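Local coordinates for protein thiol-disulfide oxidoreductase (PDB 3FW2) that probably works as a thiol-disulfide oxidoreductase of the TlpA-like family, this chain being its C-terminal thioredoxin-fold domain, at residues S53-E56 against L57-I60; V79-Q82 against Q83-A87; L139-K142 against I143-I146. One frame throughout, in Å; residues are numbered along the deposited sequence.

Contact 1 of 3, residues S53-E56 against L57-I60. With ACT (acetate ion), chain F.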
loop_
_atom_site.group_PDB
_atom_site.type_symbol
_atom_site.label_atom_id
_atom_site.label_comp_id
_atom_site.label_asym_id
_atom_site.label_seq_id
_atom_site.Cartn_x
_atom_site.Cartn_y
_atom_site.Cartn_z
ATOM N N SER A 53 1.603 -5.111 -14.799
ATOM C CA SER A 53 2.354 -6.192 -14.208
ATOM C C SER A 53 1.692 -7.546 -14.452
ATOM O O SER A 53 2.336 -8.500 -14.820
ATOM C CB SER A 53 2.484 -5.979 -12.700
ATOM O OG SER A 53 3.330 -4.884 -12.454
ATOM N N ASN A 54 0.389 -7.596 -14.257
ATOM C CA ASN A 54 -0.357 -8.817 -14.455
ATOM C C ASN A 54 -0.236 -9.282 -15.891
ATOM O O ASN A 54 -0.071 -10.476 -16.134
ATOM C CB ASN A 54 -1.827 -8.582 -14.108
ATOM C CG ASN A 54 -2.078 -8.530 -12.615
ATOM O OD1 ASN A 54 -1.183 -8.846 -11.784
ATOM N ND2 ASN A 54 -3.294 -8.164 -12.249
ATOM N N SER A 55 -0.330 -8.355 -16.842
ATOM C CA SER A 55 -0.182 -8.756 -18.256
ATOM C C SER A 55 1.167 -9.418 -18.470
ATOM O O SER A 55 1.304 -10.444 -19.149
ATOM C CB SER A 55 -0.321 -7.529 -19.204
ATOM O OG SER A 55 -1.629 -6.944 -19.084
ATOM N N GLU A 56 2.214 -8.821 -17.912
ATOM C CA GLU A 56 3.564 -9.357 -18.066
ATOM C C GLU A 56 3.766 -10.709 -17.386
ATOM O O GLU A 56 4.396 -11.617 -17.946
ATOM C CB GLU A 56 4.594 -8.342 -17.536
ATOM C CG GLU A 56 4.628 -7.079 -18.392
ATOM C CD GLU A 56 5.700 -6.092 -17.958
ATOM O OE1 GLU A 56 6.735 -6.560 -17.477
ATOM O OE2 GLU A 56 5.536 -4.866 -18.066
ATOM N N LEU A 57 3.225 -10.837 -16.191
ATOM C CA LEU A 57 3.344 -12.050 -15.387
ATOM C C LEU A 57 2.532 -13.165 -16.011
ATOM O O LEU A 57 2.983 -14.316 -16.045
ATOM C CB LEU A 57 2.882 -11.757 -13.944
ATOM C CG LEU A 57 3.770 -10.867 -13.101
ATOM C CD1 LEU A 57 3.090 -10.414 -11.836
ATOM C CD2 LEU A 57 5.136 -11.557 -12.821
ATOM N N ARG A 58 1.350 -12.867 -16.577
ATOM C CA ARG A 58 0.579 -13.925 -17.266
ATOM C C ARG A 58 1.369 -14.493 -18.434
ATOM O O ARG A 58 1.270 -15.684 -18.715
ATOM C CB ARG A 58 -0.765 -13.412 -17.795
ATOM C CG ARG A 58 -1.815 -13.181 -16.744
ATOM C CD ARG A 58 -3.190 -12.855 -17.349
ATOM N NE ARG A 58 -3.958 -12.059 -16.393
ATOM C CZ ARG A 58 -4.064 -10.731 -16.361
ATOM N NH1 ARG A 58 -3.527 -9.956 -17.318
ATOM N NH2 ARG A 58 -4.769 -10.169 -15.371
ATOM N N GLU A 59 2.145 -13.626 -19.131
ATOM C CA GLU A 59 2.967 -14.104 -20.250
ATOM C C GLU A 59 4.108 -14.981 -19.804
ATOM O O GLU A 59 4.407 -15.991 -20.441
ATOM C CB GLU A 59 3.520 -12.966 -21.087
ATOM C CG GLU A 59 2.485 -12.366 -21.952
ATOM C CD GLU A 59 2.313 -13.142 -23.260
ATOM O OE1 GLU A 59 1.513 -14.112 -23.319
ATOM O OE2 GLU A 59 2.986 -12.756 -24.245
ATOM N N ILE A 60 4.769 -14.610 -18.698
ATOM C CA ILE A 60 5.812 -15.441 -18.128
ATOM C C ILE A 60 5.272 -16.807 -17.694
ATOM O O ILE A 60 5.866 -17.823 -17.971
ATOM C CB ILE A 60 6.541 -14.668 -16.987
ATOM C CG1 ILE A 60 7.300 -13.484 -17.638
ATOM C CG2 ILE A 60 7.446 -15.588 -16.179
ATOM C CD1 ILE A 60 7.518 -12.249 -16.793
HETATM C C ACT F . 6.168 -6.689 -13.273
HETATM O O ACT F . 5.908 -5.476 -13.292
HETATM O OXT ACT F . 6.600 -7.179 -14.344
HETATM C CH3 ACT F . 5.950 -7.513 -12.041
HETATM O O HOH W 1 -5.145 -7.616 -14.587
#
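Leu57 and Ser53 meet one helical turn apart, where Leu57 N donates to Ser53 O at 2.9 Å. The leucine side chain then folds back over the same carbonyl: its CG is 3.3 Å from Ser53 O, because chi1 of -70° turns CG away from its own carbonyl carbon and back along the helix. This is the tight side, and a branched apolar residue suits it, since the two methyls can reach core residues while CB and CG lie against the backbone. Cutting Leu57 back to an alanine is likely to open a gap between helix and sheet and deprive Leu37 and Met72 of an apolar partner.

The flank that carries Arg58 is polar and looser. In the conformer described, Arg58 runs extended from CG to NE and doubles back along the helix, so that one face of its guanidinium lies over Asn54 CB, 3.6 Å from NH2. The amide and guanidinium planes stand 71° apart, and no direct bond joins them; instead one water accepts from Asn54 ND2 at 3.0 Å and from Arg58 NH2 at 2.7 Å, in the guanidinium plane. Arg58 NE is held by Asp91 O, and Asn54 OD1 by Gln50. Beside the leucine, Ser53 OG, also in one of two conformers, donates to an acetate oxygen (O) at 2.8 Å, while Glu56 OE1 takes the backbone N-H of Gly136; the acetate probably comes from the crystallisation liquor.

All of this belongs to helix 48-64, the connection of a beta-alpha-beta unit in the thioredoxin fold. Leu57 rests on Leu37 and Asn39 of strand 35-41, Ile60 joins it on Met72 of strand 70-76, and the bond from Glu56 to Gly136 ties the helix to the start of helix 136-149.

Contact 2 of 3, residues V79-Q82 against Q83-A87; sequences VDKQ and QWKDA
Asp80 and Gln83 cross at about a right angle, yet their flat ends are stacked: carboxylate and amide planes lie 17° apart, with Asp80 CG 3.4 Å from Gln83 NE2. The carboxylate is fixed by the backbone, Gln83 N donating to Asp80 OD2 at 2.8 Å through the anti lone pair. With CG trans to the backbone N (chi1 -175°), the acid swings over the start of the helix. This is a classic N-cap: Asp80 precedes helix 81-90, the crossover between strands 70-76 and 96-98 of the thioredoxin fold, and a short acceptor side chain suits a helix end whose first N-H groups lack a preceding turn.

Within the first turn, Gln82 bends at chi2 and sends NE2 to Asp86 OD1, 2.9 Å away. The amide keeps this acceptor near its own plane, but approaches the carboxylate from above, the two planes being 42° apart. Lys81 and Lys85 instead run side by side, pointing the same way, and touch through their CE methylenes at 3.9 Å; long flexible chains tolerate this at the surface. Trp84 is the buried member, its ring meeting that of Trp41 and also touching Cys99.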
loop_
_atom_site.group_PDB
_atom_site.type_symbol
_atom_site.label_atom_id
_atom_site.label_comp_id
_atom_site.label_asym_id
_atom_site.label_seq_id
_atom_site.Cartn_x
_atom_site.Cartn_y
_atom_site.Cartn_z
ATOM N N VAL A 79 -6.609 -7.522 2.750
ATOM C CA VAL A 79 -7.116 -7.778 4.113
ATOM C C VAL A 79 -8.381 -8.591 4.109
ATOM O O VAL A 79 -8.760 -9.165 5.152
ATOM C CB VAL A 79 -7.375 -6.487 4.851
ATOM C CG1 VAL A 79 -5.985 -5.798 5.168
ATOM C CG2 VAL A 79 -8.371 -5.626 4.093
ATOM N N ASP A 80 -9.030 -8.693 2.956
ATOM C CA ASP A 80 -10.333 -9.360 2.806
ATOM C C ASP A 80 -10.163 -10.620 1.936
ATOM O O ASP A 80 -9.772 -10.558 0.751
ATOM C CB ASP A 80 -11.342 -8.420 2.183
ATOM C CG ASP A 80 -12.772 -9.023 2.109
ATOM O OD1 ASP A 80 -13.628 -8.618 2.921
ATOM O OD2 ASP A 80 -13.057 -9.844 1.232
ATOM N N LYS A 81 -10.438 -11.785 2.541
ATOM C CA LYS A 81 -10.173 -13.017 1.848
ATOM C C LYS A 81 -11.027 -13.206 0.574
ATOM O O LYS A 81 -10.508 -13.678 -0.460
ATOM C CB LYS A 81 -10.398 -14.146 2.829
ATOM C CG LYS A 81 -10.237 -15.508 2.297
ATOM C CD LYS A 81 -10.575 -16.472 3.446
ATOM C CE LYS A 81 -9.849 -17.743 3.272
ATOM N NZ LYS A 81 -10.042 -18.624 4.495
ATOM N N GLN A 82 -12.295 -12.817 0.634
ATOM C CA GLN A 82 -13.170 -12.979 -0.515
ATOM C C GLN A 82 -12.794 -12.054 -1.644
ATOM O O GLN A 82 -12.779 -12.488 -2.796
ATOM C CB GLN A 82 -14.667 -12.792 -0.200
ATOM C CG GLN A 82 -15.535 -13.356 -1.342
ATOM C CD GLN A 82 -15.299 -14.863 -1.552
ATOM O OE1 GLN A 82 -15.417 -15.625 -0.613
ATOM N NE2 GLN A 82 -14.887 -15.275 -2.762
ATOM N N GLN A 83 -12.389 -10.824 -1.329
ATOM C CA GLN A 83 -11.918 -9.907 -2.361
ATOM C C GLN A 83 -10.657 -10.443 -3.033
ATOM O O GLN A 83 -10.495 -10.314 -4.280
ATOM C CB GLN A 83 -11.725 -8.508 -1.825
ATOM C CG GLN A 83 -13.038 -7.883 -1.507
ATOM C CD GLN A 83 -12.905 -6.684 -0.645
ATOM O OE1 GLN A 83 -11.939 -5.934 -0.748
ATOM N NE2 GLN A 83 -13.890 -6.476 0.237
ATOM N N TRP A 84 -9.774 -11.046 -2.231
ATOM C CA TRP A 84 -8.542 -11.653 -2.718
ATOM C C TRP A 84 -8.853 -12.808 -3.665
ATOM O O TRP A 84 -8.376 -12.859 -4.808
ATOM C CB TRP A 84 -7.694 -12.134 -1.529
ATOM C CG TRP A 84 -6.480 -12.891 -1.865
ATOM C CD1 TRP A 84 -5.447 -12.509 -2.650
ATOM C CD2 TRP A 84 -6.188 -14.196 -1.408
ATOM N NE1 TRP A 84 -4.494 -13.500 -2.693
ATOM C CE2 TRP A 84 -4.932 -14.558 -1.939
ATOM C CE3 TRP A 84 -6.874 -15.102 -0.596
ATOM C CZ2 TRP A 84 -4.328 -15.757 -1.674
ATOM C CZ3 TRP A 84 -6.255 -16.327 -0.321
ATOM C CH2 TRP A 84 -4.992 -16.637 -0.846
ATOM N N LYS A 85 -9.692 -13.738 -3.228
ATOM C CA LYS A 85 -10.052 -14.852 -4.086
ATOM C C LYS A 85 -10.794 -14.414 -5.344
ATOM O O LYS A 85 -10.617 -15.010 -6.425
ATOM C CB LYS A 85 -10.945 -15.861 -3.323
ATOM C CG LYS A 85 -10.179 -16.605 -2.230
ATOM C CD LYS A 85 -11.101 -17.604 -1.484
ATOM C CE LYS A 85 -10.272 -18.484 -0.543
ATOM N NZ LYS A 85 -11.073 -19.639 0.006
ATOM N N ASP A 86 -11.656 -13.424 -5.213
ATOM C CA ASP A 86 -12.411 -12.958 -6.388
ATOM C C ASP A 86 -11.440 -12.427 -7.457
ATOM O O ASP A 86 -11.659 -12.661 -8.657
ATOM C CB ASP A 86 -13.380 -11.851 -6.015
ATOM C CG ASP A 86 -14.589 -12.359 -5.224
ATOM O OD1 ASP A 86 -14.866 -13.588 -5.132
ATOM O OD2 ASP A 86 -15.307 -11.486 -4.706
ATOM N N ALA A 87 -10.437 -11.655 -7.019
ATOM C CA ALA A 87 -9.416 -11.105 -7.939
ATOM C C ALA A 87 -8.605 -12.205 -8.600
ATOM O O ALA A 87 -8.307 -12.148 -9.829
ATOM C CB ALA A 87 -8.511 -10.079 -7.181
#

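Contact 3 of 3, residues L139-K142 against I143-I146; sequences LKKK and IENI
Leu139 and Ile143 lie side by side on the inward face of helix 136-149, CD1 of the leucine 4.0 Å from CG1 of the isoleucine. Their backbones pair as well, Ile143 N donating to Leu139 O at 3.1 Å. The next three carbonyls, of Lys140, Lys141 and Lys142, are taken by the N-H groups of Glu144, Asn145 and Ile146, so every carbonyl of 139-142 has its helical donor.

The side chains add little to this backbone bonding. Glu144 extends back toward the preceding turn with CG 3.2 Å from Lys140 O, a carbon contact; in the Lys141 conformer described, its OE1 stays 4.4 Å from Lys141 NZ, beyond a salt bridge, while OE2 has a long, weak ion pair with Lys63. Lys140 NZ finds its salt bridge with Glu137. The same conformer of Lys141 bends at chi2 and chi3, which lays its CD beside Asn145 OD1 at 3.6 Å, again an aliphatic contact with a polar atom.

Apolar Ile143 and Ile146 suit the side facing Leu122 of strand 119-123, and exposed Lys140 and Lys141 the outer side. With the hydrogen bonds between the two segments confined to the backbone, the lysine-glutamate pairing inside the contact probably contributes only diffuse electrostatic attraction.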
loop_
_atom_site.group_PDB
_atom_site.type_symbol
_atom_site.label_atom_id
_atom_site.label_comp_id
_atom_site.label_asym_id
_atom_site.label_seq_id
_atom_site.Cartn_x
_atom_site.Cartn_y
_atom_site.Cartn_z
ATOM N N LEU A 139 12.963 -8.022 -17.458
ATOM C CA LEU A 139 12.427 -9.219 -16.739
ATOM C C LEU A 139 12.467 -10.436 -17.643
ATOM O O LEU A 139 12.920 -11.534 -17.230
ATOM C CB LEU A 139 11.019 -8.938 -16.258
ATOM C CG LEU A 139 10.239 -10.126 -15.648
ATOM C CD1 LEU A 139 11.002 -10.645 -14.453
ATOM C CD2 LEU A 139 8.819 -9.630 -15.320
ATOM N N LYS A 140 11.963 -10.274 -18.855
ATOM C CA LYS A 140 12.006 -11.362 -19.812
ATOM C C LYS A 140 13.393 -11.983 -19.971
ATOM O O LYS A 140 13.573 -13.225 -19.875
ATOM C CB LYS A 140 11.410 -10.950 -21.143
ATOM C CG LYS A 140 9.908 -10.596 -21.153
ATOM C CD LYS A 140 9.475 -10.466 -22.616
ATOM C CE LYS A 140 8.662 -9.245 -22.964
ATOM N NZ LYS A 140 8.615 -9.150 -24.469
ATOM N N LYS A 141 14.382 -11.123 -20.106
ATOM C CA LYS A 141 15.742 -11.553 -20.314
ATOM C C LYS A 141 16.330 -12.244 -19.089
ATOM O O LYS A 141 17.021 -13.253 -19.210
ATOM C CB LYS A 141 16.616 -10.343 -20.672
ATOM C CG LYS A 141 18.075 -10.704 -20.899
ATOM C CD LYS A 141 18.254 -11.794 -21.967
ATOM C CE LYS A 141 18.507 -11.246 -23.362
ATOM N NZ LYS A 141 19.309 -12.228 -24.129
ATOM N N LYS A 142 16.030 -11.737 -17.906
ATOM C CA LYS A 142 16.575 -12.347 -16.700
ATOM C C LYS A 142 16.030 -13.767 -16.512
ATOM O O LYS A 142 16.816 -14.694 -16.189
ATOM C CB LYS A 142 16.276 -11.532 -15.480
ATOM C CG LYS A 142 17.037 -12.030 -14.248
ATOM C CD LYS A 142 18.548 -11.696 -14.319
ATOM C CE LYS A 142 19.178 -11.768 -12.922
ATOM N NZ LYS A 142 20.668 -11.636 -12.936
ATOM N N ILE A 143 14.732 -13.953 -16.767
ATOM C CA ILE A 143 14.115 -15.285 -16.675
ATOM C C ILE A 143 14.674 -16.195 -17.757
ATOM O O ILE A 143 15.100 -17.342 -17.479
ATOM C CB ILE A 143 12.583 -15.277 -16.744
ATOM C CG1 ILE A 143 11.974 -14.373 -15.656
ATOM C CG2 ILE A 143 12.014 -16.727 -16.685
ATOM C CD1 ILE A 143 12.447 -14.596 -14.252
ATOM N N GLU A 144 14.739 -15.703 -18.978
ATOM C CA GLU A 144 15.414 -16.480 -20.025
ATOM C C GLU A 144 16.812 -16.924 -19.609
ATOM O O GLU A 144 17.183 -18.098 -19.851
ATOM C CB GLU A 144 15.507 -15.709 -21.333
ATOM C CG GLU A 144 14.207 -15.534 -22.001
ATOM C CD GLU A 144 14.259 -14.568 -23.197
ATOM O OE1 GLU A 144 15.373 -14.067 -23.536
ATOM O OE2 GLU A 144 13.170 -14.281 -23.774
ATOM N N ASN A 145 17.609 -16.027 -19.026
ATOM C CA ASN A 145 18.963 -16.384 -18.563
ATOM C C ASN A 145 19.012 -17.474 -17.494
ATOM O O ASN A 145 19.851 -18.400 -17.549
ATOM C CB ASN A 145 19.744 -15.181 -18.063
ATOM C CG ASN A 145 20.118 -14.213 -19.184
ATOM O OD1 ASN A 145 20.029 -14.534 -20.379
ATOM N ND2 ASN A 145 20.568 -13.017 -18.793
ATOM N N ILE A 146 18.101 -17.385 -16.535
ATOM C CA ILE A 146 17.969 -18.393 -15.492
ATOM C C ILE A 146 17.664 -19.743 -16.087
ATOM O O ILE A 146 18.290 -20.727 -15.709
ATOM C CB ILE A 146 16.880 -17.998 -14.490
ATOM C CG1 ILE A 146 17.394 -16.862 -13.610
ATOM C CG2 ILE A 146 16.487 -19.192 -13.586
ATOM C CD1 ILE A 146 16.269 -16.174 -12.828
#

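In the fold
Contacts 1 and 3 are neighbours, their centres 13 Å apart, and touch directly: Ile60 CD1 comes unusually close, 3.3 Å from Leu139 CD2. The apolar faces of helices 48-64 and 136-149 thus meet beside the central sheet, and an acetate lies near both, close to the side chains of Ser53 and Leu139. Although such ions often mark pockets, it is probably a crystallisation solute. Contact 2 stands apart, its centre about 20 Å from that of contact 1 and about 31 Å from that of contact 3, on the other side of the chain's centre from contact 3. There the second subunit comes close, its Tyr115 packing on Val79.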